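Local structure of histone-lysine n-methyltransferase, H3 lysine-4 specific (Saccharomyces cerevisiae, 2J8A) at residues A[27-31]-A[52-56]; A[16-20]-A[48-52]. The protein methylates a specific lysine of histone H3 as the Set1 subunit of COMPASS, and carries near its N-terminus the RRM-fold domain described here. The contacts are given in a common frame with arbitrary orientation. Numbering follows the deposited sequence.

Contact 1. Residues A[27-31]-A[52-56]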
loop_
_atom_site.group_PDB
_atom_site.type_symbol
_atom_site.label_atom_id
_atom_site.label_comp_id
_atom_site.label_asym_id
_atom_site.label_seq_id
_atom_site.Cartn_x
_atom_site.Cartn_y
_atom_site.Cartn_z
ATOM N N PHE A 27 -5.161 -3.163 -9.608
ATOM C CA PHE A 27 -6.423 -2.737 -9.032
ATOM C C PHE A 27 -7.542 -2.378 -9.990
ATOM O O PHE A 27 -8.660 -2.811 -9.682
ATOM C CB PHE A 27 -6.269 -1.842 -7.783
ATOM C CG PHE A 27 -5.628 -2.568 -6.681
ATOM C CD1 PHE A 27 -4.298 -2.404 -6.428
ATOM C CD2 PHE A 27 -6.314 -3.494 -6.009
ATOM C CE1 PHE A 27 -3.694 -3.095 -5.438
ATOM C CE2 PHE A 27 -5.699 -4.237 -5.007
ATOM C CZ PHE A 27 -4.398 -4.052 -4.718
ATOM N N LYS A 28 -7.260 -1.662 -11.106
ATOM C CA LYS A 28 -8.109 -1.623 -12.379
ATOM C C LYS A 28 -8.948 -2.888 -12.559
ATOM O O LYS A 28 -10.124 -2.753 -12.816
ATOM C CB LYS A 28 -7.310 -1.258 -13.673
ATOM C CG LYS A 28 -7.328 0.313 -14.095
ATOM C CD LYS A 28 -6.074 0.839 -15.049
ATOM C CE LYS A 28 -6.503 2.152 -15.955
ATOM N NZ LYS A 28 -5.788 3.575 -15.941
ATOM N N LYS A 29 -8.434 -4.086 -12.305
ATOM C CA LYS A 29 -9.335 -5.237 -12.430
ATOM C C LYS A 29 -10.517 -5.302 -11.475
ATOM O O LYS A 29 -10.789 -6.457 -11.006
ATOM C CB LYS A 29 -8.666 -6.616 -12.233
ATOM C CG LYS A 29 -7.227 -6.778 -12.758
ATOM C CD LYS A 29 -6.603 -8.059 -11.991
ATOM C CE LYS A 29 -5.569 -8.810 -12.960
ATOM N NZ LYS A 29 -5.815 -8.315 -14.474
ATOM N N TYR A 30 -11.207 -4.189 -11.149
ATOM C CA TYR A 30 -12.241 -4.205 -10.070
ATOM C C TYR A 30 -13.114 -3.045 -10.301
ATOM O O TYR A 30 -14.277 -2.991 -9.812
ATOM C CB TYR A 30 -11.686 -3.886 -8.657
ATOM C CG TYR A 30 -10.850 -4.949 -8.063
ATOM C CD1 TYR A 30 -9.468 -4.788 -7.936
ATOM C CD2 TYR A 30 -11.418 -6.164 -7.679
ATOM C CE1 TYR A 30 -8.673 -5.880 -7.433
ATOM C CE2 TYR A 30 -10.667 -7.200 -7.142
ATOM C CZ TYR A 30 -9.306 -7.068 -7.054
ATOM O OH TYR A 30 -8.601 -8.109 -6.564
ATOM N N GLY A 31 -12.540 -2.053 -10.955
ATOM C CA GLY A 31 -13.187 -0.823 -10.962
ATOM C C GLY A 31 -12.344 0.090 -11.767
ATOM O O GLY A 31 -11.107 -0.062 -11.925
ATOM N N LEU A 52 -2.926 4.774 -2.042
ATOM C CA LEU A 52 -4.301 5.067 -1.907
ATOM C C LEU A 52 -4.918 4.926 -3.288
ATOM O O LEU A 52 -4.662 5.780 -4.228
ATOM C CB LEU A 52 -4.491 6.566 -1.675
ATOM C CG LEU A 52 -5.635 7.077 -0.747
ATOM C CD1 LEU A 52 -6.165 8.482 -1.064
ATOM C CD2 LEU A 52 -6.703 6.031 -0.474
ATOM N N ILE A 53 -5.768 3.914 -3.455
ATOM C CA ILE A 53 -6.634 3.853 -4.671
ATOM C C ILE A 53 -8.108 4.093 -4.359
ATOM O O ILE A 53 -8.649 3.398 -3.538
ATOM C CB ILE A 53 -6.559 2.508 -5.236
ATOM C CG1 ILE A 53 -5.092 2.130 -5.298
ATOM C CG2 ILE A 53 -7.182 2.544 -6.553
ATOM C CD1 ILE A 53 -4.933 0.793 -5.843
ATOM N N LYS A 54 -8.721 5.063 -5.020
ATOM C CA LYS A 54 -10.147 5.459 -4.836
ATOM C C LYS A 54 -10.893 5.097 -6.054
ATOM O O LYS A 54 -10.455 5.426 -7.206
ATOM C CB LYS A 54 -10.228 6.957 -4.653
ATOM C CG LYS A 54 -11.221 7.735 -5.410
ATOM C CD LYS A 54 -12.525 7.920 -4.646
ATOM C CE LYS A 54 -12.810 9.345 -4.093
ATOM N NZ LYS A 54 -13.982 9.102 -3.125
ATOM N N TYR A 55 -12.004 4.396 -5.866
ATOM C CA TYR A 55 -12.671 3.938 -7.089
ATOM C C TYR A 55 -13.725 4.926 -7.718
ATOM O O TYR A 55 -14.254 5.849 -7.023
ATOM C CB TYR A 55 -13.243 2.598 -6.859
ATOM C CG TYR A 55 -12.230 1.493 -6.893
ATOM C CD1 TYR A 55 -11.822 0.861 -5.742
ATOM C CD2 TYR A 55 -11.734 0.970 -8.120
ATOM C CE1 TYR A 55 -10.917 -0.274 -5.817
ATOM C CE2 TYR A 55 -10.804 -0.163 -8.184
ATOM C CZ TYR A 55 -10.411 -0.732 -7.041
ATOM O OH TYR A 55 -9.521 -1.804 -7.059
ATOM N N ALA A 56 -13.955 4.771 -9.067
ATOM C CA ALA A 56 -15.334 4.961 -9.804
ATOM C C ALA A 56 -16.066 6.314 -9.663
ATOM O O ALA A 56 -17.233 6.344 -9.202
ATOM C CB ALA A 56 -16.378 3.675 -9.572
#
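This is a mostly buried helix-to-sheet packing contact in the RRM fold: the C-terminal end of helix 20-28 and the turn after it meet the end of strand 47-54. I53 and Y55 both send their CA-to-CB bonds toward the helix. I53 CD1 makes apolar contact with F27 CD1 at 3.3 Å, and V7 of strand 4-9 also packs on F27. The Y55 ring lies against the turn, Y55 CZ 3.8 Å from Y30 CB and Y55 CD2 3.7 Å from G31 CA, and its hydroxyl end reaches F27, Y55 OH 3.3 Å from F27 CB. A CB on G31 would run into the Y55 ring. A68 and A72 of helix 65-75 touch Y55 as well, so this tyrosine joins both helices on this face of the sheet. Y55 OH donates a hydrogen bond to F27 O, 2.9 Å away, although that carbonyl's position is less certain. The tyrosine thus buries its ring among apolar neighbours while its hydroxyl finds a main-chain acceptor near the helix end.

Contact 2. Residues A[16-20]-A[48-52]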
loop_
_atom_site.group_PDB
_atom_site.type_symbol
_atom_site.label_atom_id
_atom_site.label_comp_id
_atom_site.label_asym_id
_atom_site.label_seq_id
_atom_site.Cartn_x
_atom_site.Cartn_y
_atom_site.Cartn_z
ATOM N N THR A 16 11.200 -4.537 -2.933
ATOM C CA THR A 16 10.846 -4.458 -4.345
ATOM C C THR A 16 10.975 -3.045 -4.844
ATOM O O THR A 16 11.182 -2.025 -4.151
ATOM C CB THR A 16 9.411 -4.841 -4.748
ATOM O OG1 THR A 16 8.550 -4.452 -3.684
ATOM C CG2 THR A 16 9.178 -6.383 -5.361
ATOM N N ASN A 17 10.790 -3.062 -6.140
ATOM C CA ASN A 17 11.002 -1.978 -7.026
ATOM C C ASN A 17 9.899 -2.296 -7.986
ATOM O O ASN A 17 10.075 -2.255 -9.213
ATOM C CB ASN A 17 12.315 -2.274 -7.729
ATOM C CG ASN A 17 12.237 -3.566 -8.438
ATOM O OD1 ASN A 17 12.948 -3.804 -9.377
ATOM N ND2 ASN A 17 11.337 -4.440 -7.971
ATOM N N ILE A 18 8.813 -2.795 -7.424
ATOM C CA ILE A 18 7.595 -3.007 -8.199
ATOM C C ILE A 18 7.203 -1.591 -8.564
ATOM O O ILE A 18 7.527 -0.680 -7.804
ATOM C CB ILE A 18 6.575 -3.648 -7.340
ATOM C CG1 ILE A 18 5.392 -4.007 -8.159
ATOM C CG2 ILE A 18 6.018 -2.625 -6.366
ATOM C CD1 ILE A 18 4.765 -5.199 -7.525
ATOM N N GLN A 19 6.638 -1.338 -9.730
ATOM C CA GLN A 19 6.268 0.072 -9.907
ATOM C C GLN A 19 4.818 0.377 -10.076
ATOM O O GLN A 19 3.964 -0.509 -10.290
ATOM C CB GLN A 19 7.218 1.025 -10.725
ATOM C CG GLN A 19 8.348 0.346 -11.599
ATOM C CD GLN A 19 7.712 -0.529 -12.744
ATOM O OE1 GLN A 19 7.995 -0.292 -13.972
ATOM N NE2 GLN A 19 6.803 -1.546 -12.327
ATOM N N ASP A 20 4.543 1.644 -9.854
ATOM C CA ASP A 20 3.226 2.008 -9.579
ATOM C C ASP A 20 2.313 1.298 -10.507
ATOM O O ASP A 20 1.623 0.381 -10.083
ATOM C CB ASP A 20 3.151 3.484 -9.617
ATOM C CG ASP A 20 3.915 4.086 -8.473
ATOM O OD1 ASP A 20 4.144 3.286 -7.486
ATOM O OD2 ASP A 20 4.250 5.304 -8.486
ATOM N N LEU A 48 7.422 3.794 -0.232
ATOM C CA LEU A 48 6.946 3.060 0.890
ATOM C C LEU A 48 6.223 1.928 0.426
ATOM O O LEU A 48 6.172 1.009 1.183
ATOM C CB LEU A 48 5.921 3.852 1.667
ATOM C CG LEU A 48 6.512 5.121 2.284
ATOM C CD1 LEU A 48 5.523 6.309 2.588
ATOM C CD2 LEU A 48 6.952 4.602 3.571
ATOM N N HIS A 49 5.630 1.954 -0.785
ATOM C CA HIS A 49 4.907 0.752 -1.316
ATOM C C HIS A 49 3.636 0.640 -0.493
ATOM O O HIS A 49 3.294 -0.446 0.099
ATOM C CB HIS A 49 5.744 -0.510 -1.178
ATOM C CG HIS A 49 6.897 -0.495 -2.108
ATOM N ND1 HIS A 49 7.659 0.637 -2.319
ATOM C CD2 HIS A 49 7.411 -1.434 -2.934
ATOM C CE1 HIS A 49 8.572 0.413 -3.246
ATOM N NE2 HIS A 49 8.446 -0.846 -3.635
ATOM N N VAL A 50 2.968 1.782 -0.521
ATOM C CA VAL A 50 1.773 2.075 0.131
ATOM C C VAL A 50 1.067 3.124 -0.778
ATOM O O VAL A 50 1.575 4.348 -1.016
ATOM C CB VAL A 50 2.062 2.800 1.473
ATOM C CG1 VAL A 50 0.812 3.548 1.982
ATOM C CG2 VAL A 50 2.556 1.888 2.520
ATOM N N TYR A 51 -0.131 2.688 -1.234
ATOM C CA TYR A 51 -0.975 3.411 -2.271
ATOM C C TYR A 51 -2.384 3.603 -1.794
ATOM O O TYR A 51 -2.920 2.660 -1.165
ATOM C CB TYR A 51 -1.131 2.452 -3.349
ATOM C CG TYR A 51 0.140 1.797 -3.646
ATOM C CD1 TYR A 51 1.058 2.451 -4.530
ATOM C CD2 TYR A 51 0.507 0.554 -3.077
ATOM C CE1 TYR A 51 2.240 1.867 -4.889
ATOM C CE2 TYR A 51 1.771 -0.009 -3.425
ATOM C CZ TYR A 51 2.559 0.657 -4.342
ATOM O OH TYR A 51 3.785 0.223 -4.795
ATOM N N LEU A 52 -2.926 4.774 -2.042
ATOM C CA LEU A 52 -4.301 5.067 -1.907
ATOM C C LEU A 52 -4.918 4.926 -3.288
ATOM O O LEU A 52 -4.662 5.780 -4.228
ATOM C CB LEU A 52 -4.491 6.566 -1.675
ATOM C CG LEU A 52 -5.635 7.077 -0.747
ATOM C CD1 LEU A 52 -6.165 8.482 -1.064
ATOM C CD2 LEU A 52 -6.703 6.031 -0.474
#
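Strand 47-54 runs beneath the loop that leads from strand 4-9 into helix 20-28, and its residues divide between two faces. L48 comes first, out of reach of the loop, and packs on F105 of helix 97-119. H49 turns toward the loop and makes the closest approach: H49 NE2 gives a weak hydrogen bond to T16 O, at 3.0 Å and with a bent angle of 128°. The imidazole also has T16 OG1 at 3.3 Å from H49 CD2, and I18 CG2 at 3.9 Å from the same carbon. V50 again faces helix 97-119, against I101 and F105. In the RRM fold one face of the antiparallel sheet carries the two helices of the βαββαβ core and the other is the usual RNA-binding face; here V50 lies on that second face, which the added C-terminal helix covers in part, while H49 and Y51 belong to the side of helix 20-28. Y51 reaches under the loop, its OH 3.9 Å from I18 CG2. D20 OD1 comes up to the edge of the tyrosine ring, 3.5 Å from Y51 CE1, and I18 meets M84 as well. L52, also out of the loop's reach, packs on L98.

In the fold
Both contacts use strand 47-54, which sits between strands 35-40 and 4-9 in the sheet, and their centres are about 15 Å apart. Their segments on the strand overlap at L52, which reaches across in neither contact. In chain order the loop 16-20 comes first, then 27-31, then 48-52 and 52-56. Helix 20-28 therefore has its start near contact 2 and its end in contact 1, so the two contacts place the strand alongside both ends of the helix. Contact 1 is buried and mostly apolar; contact 2 is partly buried and more polar. Both lie on the sheet face that carries helices 20-28 and 65-75, the two of the RRM core; helix 97-119 lies on the other.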